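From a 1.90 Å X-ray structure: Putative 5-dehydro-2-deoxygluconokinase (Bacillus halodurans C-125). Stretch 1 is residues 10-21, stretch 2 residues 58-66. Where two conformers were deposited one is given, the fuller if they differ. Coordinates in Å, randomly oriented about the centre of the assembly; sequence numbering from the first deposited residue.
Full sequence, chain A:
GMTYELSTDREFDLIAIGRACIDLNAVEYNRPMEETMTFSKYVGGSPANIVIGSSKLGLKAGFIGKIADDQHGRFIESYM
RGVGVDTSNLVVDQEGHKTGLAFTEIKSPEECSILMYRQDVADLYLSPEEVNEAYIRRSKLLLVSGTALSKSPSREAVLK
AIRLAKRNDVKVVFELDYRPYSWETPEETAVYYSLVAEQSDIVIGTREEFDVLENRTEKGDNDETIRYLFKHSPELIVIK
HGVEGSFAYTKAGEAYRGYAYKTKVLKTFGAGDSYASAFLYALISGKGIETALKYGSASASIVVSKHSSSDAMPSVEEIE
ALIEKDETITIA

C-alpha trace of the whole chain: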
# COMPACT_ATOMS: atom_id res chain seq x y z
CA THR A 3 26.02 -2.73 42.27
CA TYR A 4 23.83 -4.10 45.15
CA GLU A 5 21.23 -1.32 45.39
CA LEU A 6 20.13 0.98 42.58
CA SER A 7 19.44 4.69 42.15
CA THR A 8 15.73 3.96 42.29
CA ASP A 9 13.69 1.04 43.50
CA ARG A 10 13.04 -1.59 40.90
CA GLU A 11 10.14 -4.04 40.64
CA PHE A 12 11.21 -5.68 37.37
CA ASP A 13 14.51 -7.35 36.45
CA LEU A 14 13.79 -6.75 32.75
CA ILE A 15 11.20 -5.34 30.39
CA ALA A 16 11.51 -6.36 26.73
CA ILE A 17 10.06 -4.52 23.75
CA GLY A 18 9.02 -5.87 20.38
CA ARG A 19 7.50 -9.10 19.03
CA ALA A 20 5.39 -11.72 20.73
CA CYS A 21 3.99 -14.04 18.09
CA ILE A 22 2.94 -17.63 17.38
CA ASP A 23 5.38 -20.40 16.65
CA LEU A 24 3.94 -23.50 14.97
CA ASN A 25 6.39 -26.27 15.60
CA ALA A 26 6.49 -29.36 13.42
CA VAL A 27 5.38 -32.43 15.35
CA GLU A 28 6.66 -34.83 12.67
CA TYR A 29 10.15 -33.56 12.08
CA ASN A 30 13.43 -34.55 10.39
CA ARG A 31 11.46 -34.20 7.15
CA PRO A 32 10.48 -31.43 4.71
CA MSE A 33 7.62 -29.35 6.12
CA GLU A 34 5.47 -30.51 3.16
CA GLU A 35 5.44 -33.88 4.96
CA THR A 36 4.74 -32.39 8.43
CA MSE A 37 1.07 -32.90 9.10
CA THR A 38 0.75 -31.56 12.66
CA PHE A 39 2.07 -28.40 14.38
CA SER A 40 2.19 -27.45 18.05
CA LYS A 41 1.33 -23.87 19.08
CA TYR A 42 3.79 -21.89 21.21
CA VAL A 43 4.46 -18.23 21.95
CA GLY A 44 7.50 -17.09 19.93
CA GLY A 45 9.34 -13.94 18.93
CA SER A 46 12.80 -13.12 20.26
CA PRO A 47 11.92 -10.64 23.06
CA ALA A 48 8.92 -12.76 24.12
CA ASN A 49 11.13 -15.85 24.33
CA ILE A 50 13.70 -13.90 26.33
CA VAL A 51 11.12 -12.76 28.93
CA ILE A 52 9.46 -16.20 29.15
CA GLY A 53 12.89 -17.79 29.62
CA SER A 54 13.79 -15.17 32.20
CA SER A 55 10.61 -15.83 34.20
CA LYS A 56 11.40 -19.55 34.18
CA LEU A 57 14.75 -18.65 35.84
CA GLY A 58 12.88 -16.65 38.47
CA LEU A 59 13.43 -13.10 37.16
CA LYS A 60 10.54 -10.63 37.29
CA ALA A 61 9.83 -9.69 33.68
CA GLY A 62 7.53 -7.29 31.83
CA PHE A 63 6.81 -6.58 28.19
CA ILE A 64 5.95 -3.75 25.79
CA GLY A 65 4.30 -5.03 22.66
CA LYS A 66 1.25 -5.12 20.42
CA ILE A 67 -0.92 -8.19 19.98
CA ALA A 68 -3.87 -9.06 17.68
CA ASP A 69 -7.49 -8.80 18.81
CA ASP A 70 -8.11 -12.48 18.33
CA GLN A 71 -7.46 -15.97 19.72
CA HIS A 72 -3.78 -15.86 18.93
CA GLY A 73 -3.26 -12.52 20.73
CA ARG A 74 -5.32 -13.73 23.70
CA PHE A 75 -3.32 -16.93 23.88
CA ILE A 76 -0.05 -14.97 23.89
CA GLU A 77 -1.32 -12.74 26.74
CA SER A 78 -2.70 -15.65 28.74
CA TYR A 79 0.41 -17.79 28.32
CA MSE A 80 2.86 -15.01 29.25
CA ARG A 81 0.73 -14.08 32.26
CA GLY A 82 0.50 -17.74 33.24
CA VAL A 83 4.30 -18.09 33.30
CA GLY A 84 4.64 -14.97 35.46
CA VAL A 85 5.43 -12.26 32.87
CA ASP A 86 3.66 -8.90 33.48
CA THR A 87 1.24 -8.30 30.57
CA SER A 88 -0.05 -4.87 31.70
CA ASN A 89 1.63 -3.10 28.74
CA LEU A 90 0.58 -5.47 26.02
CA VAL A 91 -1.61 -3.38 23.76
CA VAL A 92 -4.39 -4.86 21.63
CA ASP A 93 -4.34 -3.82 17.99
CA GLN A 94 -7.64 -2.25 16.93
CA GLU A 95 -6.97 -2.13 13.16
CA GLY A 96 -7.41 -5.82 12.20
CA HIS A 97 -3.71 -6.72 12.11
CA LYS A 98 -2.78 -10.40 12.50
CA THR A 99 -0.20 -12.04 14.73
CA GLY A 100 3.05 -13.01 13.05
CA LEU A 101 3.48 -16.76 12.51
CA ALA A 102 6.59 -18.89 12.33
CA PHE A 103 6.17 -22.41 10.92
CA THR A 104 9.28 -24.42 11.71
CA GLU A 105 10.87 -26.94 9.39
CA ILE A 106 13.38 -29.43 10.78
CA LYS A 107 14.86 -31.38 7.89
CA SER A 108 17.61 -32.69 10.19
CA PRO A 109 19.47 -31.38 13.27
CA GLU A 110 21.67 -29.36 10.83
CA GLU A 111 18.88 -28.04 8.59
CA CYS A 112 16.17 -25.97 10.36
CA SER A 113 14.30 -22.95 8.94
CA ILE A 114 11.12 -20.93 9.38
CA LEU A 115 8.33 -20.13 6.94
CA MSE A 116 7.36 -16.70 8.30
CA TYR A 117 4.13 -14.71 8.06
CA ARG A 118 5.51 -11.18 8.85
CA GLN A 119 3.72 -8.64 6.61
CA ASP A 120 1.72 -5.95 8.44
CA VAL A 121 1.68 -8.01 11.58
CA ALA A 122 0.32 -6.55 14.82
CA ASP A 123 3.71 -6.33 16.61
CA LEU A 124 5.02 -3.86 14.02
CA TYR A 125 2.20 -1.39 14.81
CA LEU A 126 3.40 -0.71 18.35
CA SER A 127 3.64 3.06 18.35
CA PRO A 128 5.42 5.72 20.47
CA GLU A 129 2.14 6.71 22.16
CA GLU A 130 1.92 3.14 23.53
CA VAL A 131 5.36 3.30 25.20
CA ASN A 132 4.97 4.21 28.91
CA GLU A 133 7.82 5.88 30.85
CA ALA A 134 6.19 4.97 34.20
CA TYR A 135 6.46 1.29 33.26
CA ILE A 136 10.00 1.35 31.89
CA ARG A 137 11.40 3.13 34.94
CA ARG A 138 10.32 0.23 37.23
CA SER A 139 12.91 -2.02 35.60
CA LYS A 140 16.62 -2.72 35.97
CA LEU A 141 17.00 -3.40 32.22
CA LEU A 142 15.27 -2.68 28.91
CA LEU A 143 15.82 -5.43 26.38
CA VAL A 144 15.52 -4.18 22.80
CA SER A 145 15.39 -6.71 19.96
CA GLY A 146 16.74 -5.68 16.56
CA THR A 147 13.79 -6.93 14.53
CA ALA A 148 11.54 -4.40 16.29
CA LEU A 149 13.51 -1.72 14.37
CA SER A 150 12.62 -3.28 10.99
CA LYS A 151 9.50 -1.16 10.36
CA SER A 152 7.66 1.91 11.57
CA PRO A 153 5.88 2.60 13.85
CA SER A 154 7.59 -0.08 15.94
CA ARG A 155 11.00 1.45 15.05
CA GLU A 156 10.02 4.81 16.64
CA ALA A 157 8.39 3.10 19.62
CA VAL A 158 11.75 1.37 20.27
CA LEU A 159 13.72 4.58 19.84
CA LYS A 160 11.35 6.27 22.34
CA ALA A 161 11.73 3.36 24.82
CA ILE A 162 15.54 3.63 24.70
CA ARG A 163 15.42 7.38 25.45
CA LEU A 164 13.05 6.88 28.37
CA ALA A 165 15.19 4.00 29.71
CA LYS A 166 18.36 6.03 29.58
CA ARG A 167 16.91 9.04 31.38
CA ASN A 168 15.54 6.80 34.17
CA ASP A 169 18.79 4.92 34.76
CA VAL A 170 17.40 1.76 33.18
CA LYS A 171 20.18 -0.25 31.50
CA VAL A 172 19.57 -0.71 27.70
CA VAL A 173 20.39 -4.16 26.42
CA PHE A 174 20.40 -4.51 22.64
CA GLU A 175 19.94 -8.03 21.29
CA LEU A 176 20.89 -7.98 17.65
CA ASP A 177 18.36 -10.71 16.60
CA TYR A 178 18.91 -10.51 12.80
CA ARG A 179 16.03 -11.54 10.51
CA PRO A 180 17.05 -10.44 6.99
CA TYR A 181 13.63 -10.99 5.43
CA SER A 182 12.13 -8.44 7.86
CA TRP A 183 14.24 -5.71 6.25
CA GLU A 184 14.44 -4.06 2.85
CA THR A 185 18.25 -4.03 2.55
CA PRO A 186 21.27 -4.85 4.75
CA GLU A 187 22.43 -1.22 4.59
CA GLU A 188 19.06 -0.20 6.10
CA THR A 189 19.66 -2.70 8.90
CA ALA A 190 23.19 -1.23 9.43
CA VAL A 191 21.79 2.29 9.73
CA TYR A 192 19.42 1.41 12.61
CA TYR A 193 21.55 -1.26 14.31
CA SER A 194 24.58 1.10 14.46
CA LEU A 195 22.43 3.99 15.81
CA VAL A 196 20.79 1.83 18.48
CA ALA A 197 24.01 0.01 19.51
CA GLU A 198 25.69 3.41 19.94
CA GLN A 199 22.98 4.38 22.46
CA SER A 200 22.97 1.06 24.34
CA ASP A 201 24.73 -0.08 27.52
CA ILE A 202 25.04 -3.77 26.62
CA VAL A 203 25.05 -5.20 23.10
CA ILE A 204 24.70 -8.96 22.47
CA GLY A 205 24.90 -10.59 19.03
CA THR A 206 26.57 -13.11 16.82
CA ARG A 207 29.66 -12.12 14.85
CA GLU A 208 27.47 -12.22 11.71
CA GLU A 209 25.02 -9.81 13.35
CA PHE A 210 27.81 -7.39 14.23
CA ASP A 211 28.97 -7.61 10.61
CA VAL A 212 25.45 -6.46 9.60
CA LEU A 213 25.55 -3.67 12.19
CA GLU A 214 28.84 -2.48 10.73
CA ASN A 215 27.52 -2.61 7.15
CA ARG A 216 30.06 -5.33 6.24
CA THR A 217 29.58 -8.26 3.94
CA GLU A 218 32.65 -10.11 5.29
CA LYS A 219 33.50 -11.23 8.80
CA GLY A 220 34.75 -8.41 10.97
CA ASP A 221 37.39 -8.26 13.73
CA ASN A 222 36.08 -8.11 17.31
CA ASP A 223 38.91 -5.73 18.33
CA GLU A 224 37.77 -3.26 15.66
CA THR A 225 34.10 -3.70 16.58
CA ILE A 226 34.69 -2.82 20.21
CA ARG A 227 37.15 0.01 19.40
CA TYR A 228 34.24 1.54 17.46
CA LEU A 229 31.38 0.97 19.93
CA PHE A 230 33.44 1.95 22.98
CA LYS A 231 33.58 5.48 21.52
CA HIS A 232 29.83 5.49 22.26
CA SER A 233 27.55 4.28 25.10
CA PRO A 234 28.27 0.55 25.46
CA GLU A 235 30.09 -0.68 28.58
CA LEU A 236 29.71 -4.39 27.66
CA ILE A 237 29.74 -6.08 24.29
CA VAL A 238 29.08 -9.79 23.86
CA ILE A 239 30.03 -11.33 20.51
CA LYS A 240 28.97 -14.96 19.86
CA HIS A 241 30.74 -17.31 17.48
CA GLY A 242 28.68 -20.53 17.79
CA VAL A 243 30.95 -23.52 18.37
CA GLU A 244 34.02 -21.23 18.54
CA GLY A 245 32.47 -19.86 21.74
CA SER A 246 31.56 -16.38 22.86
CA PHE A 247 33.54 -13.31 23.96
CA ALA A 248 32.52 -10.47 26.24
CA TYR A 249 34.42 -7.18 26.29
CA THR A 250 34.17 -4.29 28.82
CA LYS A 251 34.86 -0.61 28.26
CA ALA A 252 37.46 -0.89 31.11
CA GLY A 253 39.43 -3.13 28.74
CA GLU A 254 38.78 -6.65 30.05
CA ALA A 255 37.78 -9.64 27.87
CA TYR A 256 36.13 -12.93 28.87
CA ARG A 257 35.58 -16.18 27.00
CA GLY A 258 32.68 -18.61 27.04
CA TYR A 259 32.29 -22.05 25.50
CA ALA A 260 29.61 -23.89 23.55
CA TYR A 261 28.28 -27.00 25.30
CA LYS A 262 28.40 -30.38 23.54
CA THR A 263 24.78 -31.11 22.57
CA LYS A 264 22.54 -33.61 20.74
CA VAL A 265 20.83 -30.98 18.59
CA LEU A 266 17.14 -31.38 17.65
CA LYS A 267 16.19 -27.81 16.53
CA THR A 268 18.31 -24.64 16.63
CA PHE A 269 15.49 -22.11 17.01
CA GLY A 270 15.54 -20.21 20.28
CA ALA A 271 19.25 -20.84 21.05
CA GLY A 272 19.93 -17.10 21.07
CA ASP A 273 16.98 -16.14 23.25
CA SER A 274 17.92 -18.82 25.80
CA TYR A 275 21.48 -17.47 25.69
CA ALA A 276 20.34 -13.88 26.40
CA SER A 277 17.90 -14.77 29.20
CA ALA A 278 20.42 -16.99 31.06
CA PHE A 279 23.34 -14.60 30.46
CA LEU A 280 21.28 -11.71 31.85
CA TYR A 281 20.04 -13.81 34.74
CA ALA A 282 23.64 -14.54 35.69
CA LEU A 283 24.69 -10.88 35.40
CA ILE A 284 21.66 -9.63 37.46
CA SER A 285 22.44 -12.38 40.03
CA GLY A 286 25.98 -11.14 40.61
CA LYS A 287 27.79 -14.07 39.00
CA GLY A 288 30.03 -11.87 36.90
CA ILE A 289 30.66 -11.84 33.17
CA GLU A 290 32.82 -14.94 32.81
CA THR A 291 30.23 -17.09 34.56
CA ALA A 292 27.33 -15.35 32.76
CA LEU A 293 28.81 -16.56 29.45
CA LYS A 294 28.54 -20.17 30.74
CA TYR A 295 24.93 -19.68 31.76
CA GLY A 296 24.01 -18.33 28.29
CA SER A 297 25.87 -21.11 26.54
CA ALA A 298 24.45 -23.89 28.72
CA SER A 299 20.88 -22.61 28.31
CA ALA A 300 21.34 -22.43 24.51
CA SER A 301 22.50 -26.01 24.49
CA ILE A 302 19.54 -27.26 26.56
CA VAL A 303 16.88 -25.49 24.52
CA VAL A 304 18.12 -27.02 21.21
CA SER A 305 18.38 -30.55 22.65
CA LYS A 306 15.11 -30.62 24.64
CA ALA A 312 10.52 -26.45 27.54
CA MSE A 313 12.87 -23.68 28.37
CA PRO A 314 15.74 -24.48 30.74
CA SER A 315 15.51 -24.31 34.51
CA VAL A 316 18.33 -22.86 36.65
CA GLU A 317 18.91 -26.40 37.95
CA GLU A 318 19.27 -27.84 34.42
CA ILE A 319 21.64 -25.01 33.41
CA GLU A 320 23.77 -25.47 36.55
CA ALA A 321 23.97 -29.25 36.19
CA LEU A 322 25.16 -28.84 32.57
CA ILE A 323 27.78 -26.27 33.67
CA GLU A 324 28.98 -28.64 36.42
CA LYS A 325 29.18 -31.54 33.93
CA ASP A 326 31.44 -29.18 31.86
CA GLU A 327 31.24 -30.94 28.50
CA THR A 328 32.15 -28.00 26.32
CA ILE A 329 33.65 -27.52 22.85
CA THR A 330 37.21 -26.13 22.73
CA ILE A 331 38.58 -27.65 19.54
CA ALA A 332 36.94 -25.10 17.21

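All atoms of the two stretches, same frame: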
# COMPACT_ATOMS: atom_id res chain seq x y z
N ARG A 10 13.46 -0.90 42.10
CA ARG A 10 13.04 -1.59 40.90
C ARG A 10 12.22 -2.82 41.25
O ARG A 10 12.57 -3.59 42.14
CB ARG A 10 14.23 -1.97 40.02
CG ARG A 10 15.12 -0.79 39.62
CD ARG A 10 14.36 0.34 38.93
NE ARG A 10 15.12 1.59 38.95
CZ ARG A 10 15.97 2.00 38.01
NH1 ARG A 10 16.22 1.27 36.94
NH2 ARG A 10 16.60 3.17 38.16
N GLU A 11 11.10 -2.94 40.58
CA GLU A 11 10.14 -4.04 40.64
C GLU A 11 10.40 -5.12 39.59
O GLU A 11 10.19 -6.31 39.82
CB GLU A 11 8.74 -3.49 40.44
CG GLU A 11 8.32 -2.68 41.66
CD GLU A 11 7.12 -1.82 41.36
OE1 GLU A 11 7.31 -0.72 40.81
OE2 GLU A 11 5.99 -2.26 41.66
N PHE A 12 10.90 -4.72 38.44
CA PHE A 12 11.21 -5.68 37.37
C PHE A 12 12.74 -5.88 37.20
O PHE A 12 13.52 -4.93 37.27
CB PHE A 12 10.64 -5.19 36.04
CG PHE A 12 9.13 -5.17 36.02
CD1 PHE A 12 8.42 -6.34 35.81
CD2 PHE A 12 8.43 -3.99 36.21
CE1 PHE A 12 7.04 -6.33 35.80
CE2 PHE A 12 7.03 -3.99 36.22
CZ PHE A 12 6.35 -5.17 36.02
N ASP A 13 13.15 -7.10 36.92
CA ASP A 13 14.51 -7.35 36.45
C ASP A 13 14.71 -6.91 34.99
O ASP A 13 15.72 -6.34 34.64
CB ASP A 13 14.85 -8.82 36.63
CG ASP A 13 14.90 -9.21 38.08
OD1 ASP A 13 15.75 -8.67 38.79
OD2 ASP A 13 14.09 -10.05 38.48
N LEU A 14 13.72 -7.17 34.13
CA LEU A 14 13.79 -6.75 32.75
C LEU A 14 12.40 -6.50 32.19
O LEU A 14 11.41 -7.11 32.65
CB LEU A 14 14.54 -7.76 31.89
CG LEU A 14 13.88 -9.06 31.47
CD1 LEU A 14 14.71 -9.68 30.35
CD2 LEU A 14 13.76 -10.01 32.68
N ILE A 15 12.35 -5.56 31.25
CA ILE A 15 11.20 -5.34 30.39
C ILE A 15 11.74 -5.41 28.97
O ILE A 15 12.75 -4.76 28.65
CB ILE A 15 10.56 -3.96 30.65
CG1 ILE A 15 9.89 -3.97 32.01
CG2 ILE A 15 9.52 -3.64 29.54
CD1 ILE A 15 9.36 -2.56 32.43
N ALA A 16 11.13 -6.25 28.14
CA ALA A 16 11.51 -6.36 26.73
C ALA A 16 10.47 -5.67 25.87
O ALA A 16 9.30 -5.54 26.24
CB ALA A 16 11.66 -7.80 26.32
N ILE A 17 10.92 -5.23 24.70
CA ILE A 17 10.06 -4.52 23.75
C ILE A 17 10.23 -5.16 22.39
O ILE A 17 11.34 -5.40 21.92
CB ILE A 17 10.33 -2.98 23.71
CG1 ILE A 17 9.43 -2.25 22.72
CG2 ILE A 17 11.80 -2.65 23.45
CD1 ILE A 17 9.31 -0.73 22.98
N GLY A 18 9.08 -5.46 21.77
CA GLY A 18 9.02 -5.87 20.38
C GLY A 18 7.98 -6.97 20.19
O GLY A 18 6.84 -6.82 20.59
N ARG A 19 8.41 -8.06 19.53
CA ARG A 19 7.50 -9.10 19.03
C ARG A 19 7.20 -10.21 20.02
O ARG A 19 8.12 -10.87 20.55
CB ARG A 19 8.10 -9.75 17.78
CG ARG A 19 7.31 -10.92 17.23
CD ARG A 19 7.88 -11.32 15.84
NE ARG A 19 7.51 -10.27 14.89
CZ ARG A 19 8.13 -10.00 13.74
NH1 ARG A 19 9.15 -10.75 13.31
NH2 ARG A 19 7.69 -8.99 13.00
N ALA A 20 5.90 -10.48 20.17
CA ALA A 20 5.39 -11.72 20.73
C ALA A 20 4.46 -12.29 19.67
O ALA A 20 3.51 -11.61 19.24
CB ALA A 20 4.66 -11.49 22.04
N CYS A 21 4.78 -13.48 19.17
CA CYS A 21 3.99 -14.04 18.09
C CYS A 21 3.71 -15.52 18.34
O CYS A 21 3.87 -16.02 19.45
CB CYS A 21 4.72 -13.80 16.77
SG CYS A 21 6.24 -14.62 16.67
N GLY A 58 13.27 -17.36 37.27
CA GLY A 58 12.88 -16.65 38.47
C GLY A 58 13.04 -15.14 38.41
O GLY A 58 12.87 -14.49 39.42
N LEU A 59 13.36 -14.57 37.25
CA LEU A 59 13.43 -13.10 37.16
C LEU A 59 12.02 -12.57 37.05
O LEU A 59 11.14 -13.28 36.57
CB LEU A 59 14.24 -12.66 35.95
CG LEU A 59 15.74 -13.08 35.90
CD1 LEU A 59 16.38 -12.57 34.64
CD2 LEU A 59 16.50 -12.62 37.09
N LYS A 60 11.82 -11.32 37.46
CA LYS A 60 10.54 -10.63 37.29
C LYS A 60 10.64 -9.86 35.98
O LYS A 60 11.44 -8.92 35.85
CB LYS A 60 10.23 -9.70 38.46
CG LYS A 60 10.22 -10.44 39.84
N ALA A 61 9.80 -10.24 35.02
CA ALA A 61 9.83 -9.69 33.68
C ALA A 61 8.51 -9.03 33.28
O ALA A 61 7.41 -9.42 33.73
CB ALA A 61 10.21 -10.78 32.66
N GLY A 62 8.64 -7.99 32.47
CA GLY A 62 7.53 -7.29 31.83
C GLY A 62 7.78 -7.16 30.35
O GLY A 62 8.82 -7.60 29.83
N PHE A 63 6.81 -6.57 29.65
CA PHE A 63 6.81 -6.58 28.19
C PHE A 63 6.05 -5.38 27.64
O PHE A 63 4.98 -5.02 28.15
CB PHE A 63 6.18 -7.89 27.64
CG PHE A 63 6.59 -8.23 26.22
CD1 PHE A 63 7.77 -8.85 25.97
CD2 PHE A 63 5.79 -7.91 25.15
CE1 PHE A 63 8.16 -9.17 24.67
CE2 PHE A 63 6.18 -8.20 23.87
CZ PHE A 63 7.38 -8.84 23.64
N ILE A 64 6.61 -4.80 26.59
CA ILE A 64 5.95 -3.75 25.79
C ILE A 64 5.78 -4.30 24.40
O ILE A 64 6.76 -4.54 23.68
CB ILE A 64 6.74 -2.42 25.76
CG1 ILE A 64 6.95 -1.90 27.21
CG2 ILE A 64 5.99 -1.36 24.90
CD1 ILE A 64 8.00 -0.82 27.33
N GLY A 65 4.54 -4.55 24.01
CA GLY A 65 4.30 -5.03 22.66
C GLY A 65 2.83 -4.97 22.26
O GLY A 65 1.96 -4.77 23.11
N LYS A 66 2.59 -5.13 20.97
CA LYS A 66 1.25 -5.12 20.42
C LYS A 66 0.88 -6.51 19.95
O LYS A 66 1.69 -7.22 19.33
CB LYS A 66 1.14 -4.11 19.31
CG LYS A 66 -0.24 -4.03 18.65
CD LYS A 66 -0.45 -2.74 17.86
CE LYS A 66 -0.81 -1.54 18.77
NZ LYS A 66 -0.90 -0.25 17.97
O HOH W 1 5.10 -5.03 19.42
O HOH W 2 4.24 -8.13 20.36
O HOH W 3 1.77 -9.86 18.31

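Parallel strands run through Leu14–Ile17 and, beginning at Ala61, through stretch 2; they lie side by side with their axes 20° apart, pairing Leu14 with Ala61, Ile15 with Gly62, Ala16 with Phe63 and Ile17 with Ile64. The hydrogen-bond ladder alternates in direction: Gly62 N to Leu14 O (2.9 Å), Ala16 N to Gly62 O (3.2 Å), Ile64 N to Ala16 O (2.8 Å) and Gly18 N to Ile64 O (3.1 Å). Each of these carbonyls also receives a CA-H contact, as from Ile15 CA to Gly62 O (3.3 Å). At the start of the ladder the chain turns a corner at Asp13, and Lys60 O accepts from Asp13 N (2.7 Å) and, weakly, from Leu14 N (3.3 Å). The CA-to-CB bond of Asp13 points toward the other stretch, and Asp13 OD2 accepts from Lys60 N (2.8 Å). Near Gly18 and Ala20 waters bridge the two stretches: one molecule accepts from Lys66 N (3.0 Å) and lies 2.8 Å from Gly18 O, while another donates to both Ala20 O (2.6 Å) and Lys66 O (2.8 Å).

Buried apolar side chains pack on both faces of the sheet. On one, Leu14 CD2 meets Ala61 CB (3.6 Å), and Ala16 CB packs against Phe63 CD1 (4.0 Å). Leu59, just before the strand, adds its CD1 to Leu14 CD2 (4.2 Å). The Phe63 ring has Ala16 O over one face and Arg19 O at its edge; Phe63 CE2 reaches Ala20 CB (4.1 Å). On the other face Ile64 touches two isoleucines, through Ile64 CG1 to Ile15 CG2 (3.9 Å) and Ile64 CG2 to Ile17 CD1 (3.9 Å). At Gly62 a CB would crowd Ile15 CG1 and Phe12 CE1, and at Gly65 a CB would clash with Gly18 O and Phe63 CE2. Gly18 adopts backbone angles that themselves demand glycine.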